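Long-range contacts in ABC transporter, substrate-binding protein (Clostridium perfringens, PDB 4EDP), which is probably the extracellular solute-binding component of an ABC transporter, capturing a solute for delivery to the membrane-bound import machinery: residues E257-L262 with V323-V329; P83-D88 with N270-N275. All blocks are in the same frame, centred on the assembly; numbering follows the deposited sequence.

Contact 1 of 2, residues E257-L262 with V323-V329; sequences ESGTYL and VVDNAKV
Y261 and K328 form an isolated parallel beta bridge, which joins the loop leading into strand 262-269 to the segment leaving the short helix 322-325. The backbone of K328 supplies both bonds: its N donates to T260 O (2.8 Å), and its O accepts from L262 N (3.0 Å). Just before the bridge, G259 CA packs against N326 O in a CA-H...O contact of 3.4 Å; with phi 120° and no side chain, G259 lets the two backbones come this close.

On one side of the bridge, the A327 methyl wedges between T260 and L262. A327 CB lies 3.4 Å from L262 CG, tighter than normal van der Waals contact, and 3.5 Å from T260 CG2. T260 turns its methyl to this apolar patch because OG1 lies anti to the backbone N (chi1 -174°), where it is hydrogen-bonded to I141 O of strand 135-145. L262 CD1 extends the patch to the valine methyls of V324 and V329.

K328 lies across one face of the Y261 ring. Its CB sits over that face in a CH-pi contact, 4.2 Å from the ring centroid, and the extended chain carries CD past CZ and OH. Both side chains end at E187 of helix 178-189, where NZ forms a salt bridge and the tyrosine hydroxyl a hydrogen bond; the bond from NZ to S258 O is weak. One water joins NZ to S258 OG and G259 O, and another links T260 N to V323 O. At the outer end, N326 ND2 donates to E257 O (2.8 Å), with the acceptor in the amide plane but the donor 46° out of the carbonyl plane.

Contact 2 of 2, residues P83-D88 with N270-N275; sequences PNSQID and NKNSKN. With ACT (acetate ion), chain H.
The carboxylate of D88 receives S273 and N275 on its OD1. S273 OG donates to D88 OD1 at 2.7 Å from the anti side, while N275 ND2 reaches the same OD1 at 3.1 Å on the syn side, with amide and carboxylate planes 75° apart; its bond to OD2 is weak. A water between D88 OD1 and K274 N adds a third donor. Nearer the middle, D88 O accepts from N270 N (2.9 Å), and N270 CB packs against I87 O. Farther along, N272 ND2 meets S85 O in the carbonyl plane, on a lone pair, at 2.9 Å; a water also ties that oxygen to N272 O.

The donors are positioned by the fold of their own segment. N270-S273 is a type I beta turn, followed by an ST turn in which N275 N donates to S273 OG (3.0 Å), so this hydroxyl both gives and accepts. K274 curls back to place NZ 2.6 Å from N272 O. Behind the carboxylate, D88 OD2 accepts from V38 N, and M79 of helix 72-81 touches S85, I87 and N270.

With S273 OG, N275 ND2, V38 N and a water all donating to it, the buried D88 carboxylate is probably ionised, its negative charge stabilised by a hydroxyl, an amide, a backbone N-H and water.

Along the chain the segments alternate: 83-88 (contact 2), 257-262 (contact 1), 270-275 (contact 2) and 323-329 (contact 1). Strand 262-269 connects them, since contact 1 lies at its start and contact 2 just beyond its end. The contact centres are 36 Å apart, on opposite sides of the chain's centre, with nearest atoms about 23 Å apart. Between them the strand pairs with strands 135-145 and 89-93 of the mixed sheet, and 89-93 starts directly after D88. The two contacts therefore tie later and earlier parts of the chain to opposite ends of one strand, consistent with the two-lobed build of solute-binding proteins, whose chain crosses between lobes.

Contact 1 of 2, residues E257-L262 with V323-V329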
# COMPACT_ATOMS: atom_id res chain seq x y z
N GLU A 257 -4.84 -7.71 17.43
CA GLU A 257 -5.13 -6.60 18.32
C GLU A 257 -4.01 -5.57 18.37
O GLU A 257 -4.24 -4.38 18.65
CB GLU A 257 -5.42 -7.12 19.73
CG GLU A 257 -6.77 -7.78 19.84
CD GLU A 257 -7.25 -7.93 21.28
OE1 GLU A 257 -6.41 -7.78 22.20
OE2 GLU A 257 -8.46 -8.19 21.48
N SER A 258 -2.80 -6.01 18.07
CA SER A 258 -1.64 -5.13 18.12
C SER A 258 -1.67 -4.12 16.97
O SER A 258 -1.01 -3.08 17.03
CB SER A 258 -0.35 -5.96 18.12
OG SER A 258 -0.19 -6.64 16.90
N GLY A 259 -2.41 -4.45 15.91
CA GLY A 259 -2.57 -3.56 14.78
C GLY A 259 -2.08 -4.13 13.47
O GLY A 259 -1.11 -4.88 13.45
N THR A 260 -2.81 -3.83 12.41
CA THR A 260 -2.43 -4.18 11.05
C THR A 260 -1.38 -3.15 10.58
O THR A 260 -0.99 -2.24 11.33
CB THR A 260 -3.63 -4.09 10.06
OG1 THR A 260 -3.23 -4.57 8.76
CG2 THR A 260 -4.09 -2.68 9.92
N TYR A 261 -0.86 -3.38 9.37
CA TYR A 261 0.09 -2.48 8.72
C TYR A 261 -0.56 -1.92 7.47
O TYR A 261 -1.20 -2.65 6.70
CB TYR A 261 1.38 -3.21 8.33
CG TYR A 261 2.28 -3.49 9.51
CD1 TYR A 261 2.02 -4.54 10.37
CD2 TYR A 261 3.39 -2.69 9.75
CE1 TYR A 261 2.84 -4.79 11.46
CE2 TYR A 261 4.22 -2.94 10.84
CZ TYR A 261 3.94 -3.98 11.68
OH TYR A 261 4.74 -4.24 12.76
N LEU A 262 -0.44 -0.61 7.29
CA LEU A 262 -0.98 0.05 6.13
C LEU A 262 0.10 0.34 5.11
O LEU A 262 1.29 0.40 5.44
CB LEU A 262 -1.56 1.41 6.51
CG LEU A 262 -2.58 1.45 7.64
CD1 LEU A 262 -3.05 2.89 7.89
CD2 LEU A 262 -3.73 0.51 7.33
N VAL A 323 -10.20 -0.35 12.09
CA VAL A 323 -8.96 -1.02 11.75
C VAL A 323 -7.85 -0.02 11.46
O VAL A 323 -6.70 -0.24 11.83
CB VAL A 323 -9.12 -1.94 10.52
CG1 VAL A 323 -9.38 -1.12 9.25
CG2 VAL A 323 -7.87 -2.80 10.33
N VAL A 324 -8.20 1.08 10.79
CA VAL A 324 -7.22 2.10 10.43
C VAL A 324 -6.66 2.81 11.66
O VAL A 324 -5.46 3.04 11.73
CB VAL A 324 -7.82 3.17 9.47
CG1 VAL A 324 -6.81 4.29 9.21
CG2 VAL A 324 -8.26 2.50 8.15
N ASP A 325 -7.52 3.12 12.62
CA ASP A 325 -7.14 3.84 13.86
C ASP A 325 -6.04 3.15 14.66
O ASP A 325 -5.21 3.81 15.33
CB ASP A 325 -8.35 4.00 14.80
CG ASP A 325 -9.63 4.54 14.11
OD1 ASP A 325 -9.58 4.97 12.94
OD2 ASP A 325 -10.70 4.51 14.77
N ASN A 326 -6.02 1.81 14.62
CA ASN A 326 -5.07 1.04 15.40
C ASN A 326 -3.87 0.53 14.57
O ASN A 326 -3.01 -0.20 15.08
CB ASN A 326 -5.80 -0.17 15.98
CG ASN A 326 -5.03 -0.81 17.11
OD1 ASN A 326 -4.51 -0.12 17.98
ND2 ASN A 326 -5.00 -2.13 17.13
N ALA A 327 -3.82 0.91 13.30
CA ALA A 327 -2.78 0.43 12.39
C ALA A 327 -1.44 1.09 12.57
O ALA A 327 -1.32 2.17 13.14
CB ALA A 327 -3.22 0.61 10.92
N LYS A 328 -0.44 0.40 12.04
CA LYS A 328 0.94 0.83 12.04
C LYS A 328 1.33 1.26 10.64
O LYS A 328 0.81 0.73 9.64
CB LYS A 328 1.82 -0.30 12.53
CG LYS A 328 1.58 -0.58 14.01
CD LYS A 328 2.35 -1.73 14.58
CE LYS A 328 1.88 -1.88 16.04
NZ LYS A 328 2.29 -3.09 16.73
N VAL A 329 2.20 2.27 10.54
CA VAL A 329 2.69 2.73 9.24
C VAL A 329 4.20 2.51 9.16
O VAL A 329 4.89 2.48 10.17
CB VAL A 329 2.35 4.21 8.95
CG1 VAL A 329 0.80 4.43 8.93
CG2 VAL A 329 3.01 5.11 9.96
O HOH W 1 -3.25 -2.18 20.32
O HOH W 2 1.00 -5.01 15.19
O HOH W 3 -1.97 -0.49 17.60
O HOH W 4 -5.28 -2.36 13.01

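Contact 2 of 2, residues P83-D88 with N270-N275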
# COMPACT_ATOMS: atom_id res chain seq x y z
N PRO A 83 16.09 14.64 -18.32
CA PRO A 83 16.32 16.02 -17.87
C PRO A 83 15.16 16.97 -18.22
O PRO A 83 14.97 17.99 -17.54
CB PRO A 83 17.59 16.43 -18.61
CG PRO A 83 17.64 15.57 -19.83
CD PRO A 83 16.95 14.27 -19.46
N ASN A 84 14.37 16.61 -19.22
CA ASN A 84 13.28 17.46 -19.69
C ASN A 84 11.88 16.85 -19.55
O ASN A 84 11.01 17.04 -20.40
CB ASN A 84 13.58 17.81 -21.15
CG ASN A 84 14.88 18.57 -21.30
OD1 ASN A 84 15.16 19.49 -20.54
ND2 ASN A 84 15.68 18.20 -22.30
N SER A 85 11.65 16.11 -18.48
CA SER A 85 10.35 15.49 -18.24
C SER A 85 9.22 16.52 -18.30
O SER A 85 9.35 17.61 -17.77
CB SER A 85 10.37 14.79 -16.88
OG SER A 85 9.13 14.17 -16.62
N GLN A 86 8.10 16.17 -18.95
CA GLN A 86 6.96 17.09 -19.07
C GLN A 86 5.81 16.72 -18.11
O GLN A 86 4.71 17.28 -18.19
CB GLN A 86 6.43 17.09 -20.49
CG GLN A 86 7.54 17.23 -21.52
CD GLN A 86 7.03 17.61 -22.89
OE1 GLN A 86 6.61 18.75 -23.10
NE2 GLN A 86 7.15 16.69 -23.84
N ILE A 87 6.08 15.79 -17.22
CA ILE A 87 5.09 15.34 -16.25
C ILE A 87 4.85 16.43 -15.18
O ILE A 87 5.80 17.06 -14.70
CB ILE A 87 5.54 14.02 -15.60
CG1 ILE A 87 5.62 12.91 -16.66
CG2 ILE A 87 4.59 13.60 -14.48
CD1 ILE A 87 6.10 11.60 -16.13
N ASP A 88 3.58 16.66 -14.84
CA ASP A 88 3.17 17.64 -13.83
C ASP A 88 2.92 16.96 -12.47
O ASP A 88 3.38 17.42 -11.41
CB ASP A 88 1.91 18.37 -14.29
CG ASP A 88 2.17 19.25 -15.52
OD1 ASP A 88 3.08 20.10 -15.45
OD2 ASP A 88 1.43 19.12 -16.53
N ASN A 270 5.77 17.22 -9.72
CA ASN A 270 7.12 17.19 -10.27
C ASN A 270 7.78 18.56 -10.23
O ASN A 270 7.18 19.57 -10.54
CB ASN A 270 7.15 16.62 -11.68
CG ASN A 270 6.69 15.20 -11.72
OD1 ASN A 270 5.57 14.89 -11.31
ND2 ASN A 270 7.56 14.31 -12.21
N LYS A 271 9.03 18.57 -9.79
CA LYS A 271 9.78 19.79 -9.63
C LYS A 271 9.93 20.57 -10.95
O LYS A 271 9.95 21.81 -10.94
CB LYS A 271 11.14 19.45 -9.02
CG LYS A 271 11.99 20.63 -8.64
CD LYS A 271 13.23 20.18 -7.86
CE LYS A 271 12.87 19.57 -6.52
NZ LYS A 271 14.08 19.12 -5.77
N ASN A 272 9.96 19.86 -12.07
CA ASN A 272 10.12 20.51 -13.38
C ASN A 272 8.78 21.00 -13.97
O ASN A 272 8.75 21.61 -15.03
CB ASN A 272 10.83 19.54 -14.34
CG ASN A 272 11.38 20.23 -15.59
OD1 ASN A 272 11.89 21.34 -15.53
ND2 ASN A 272 11.30 19.54 -16.73
N SER A 273 7.67 20.74 -13.28
CA SER A 273 6.36 21.17 -13.76
C SER A 273 6.26 22.67 -13.99
O SER A 273 6.78 23.46 -13.21
CB SER A 273 5.27 20.78 -12.77
OG SER A 273 4.01 21.26 -13.20
N LYS A 274 5.57 23.02 -15.07
CA LYS A 274 5.32 24.41 -15.45
C LYS A 274 3.83 24.71 -15.27
O LYS A 274 3.31 25.67 -15.83
CB LYS A 274 5.73 24.63 -16.91
CG LYS A 274 7.18 24.27 -17.21
CD LYS A 274 8.17 25.03 -16.32
CE LYS A 274 9.64 24.76 -16.71
NZ LYS A 274 10.05 23.34 -16.53
N ASN A 275 3.14 23.87 -14.49
CA ASN A 275 1.71 24.01 -14.22
C ASN A 275 1.43 23.68 -12.75
O ASN A 275 0.49 22.97 -12.43
CB ASN A 275 0.94 23.02 -15.09
CG ASN A 275 1.16 23.25 -16.58
OD1 ASN A 275 0.82 24.30 -17.12
ND2 ASN A 275 1.70 22.23 -17.26
C ACT H . 14.50 17.41 -2.31
O ACT H . 13.47 18.02 -1.96
OXT ACT H . 15.12 17.91 -3.27
CH3 ACT H . 14.97 16.15 -1.62
O HOH W 5 7.94 20.16 -17.42
O HOH W 6 5.17 21.09 -17.13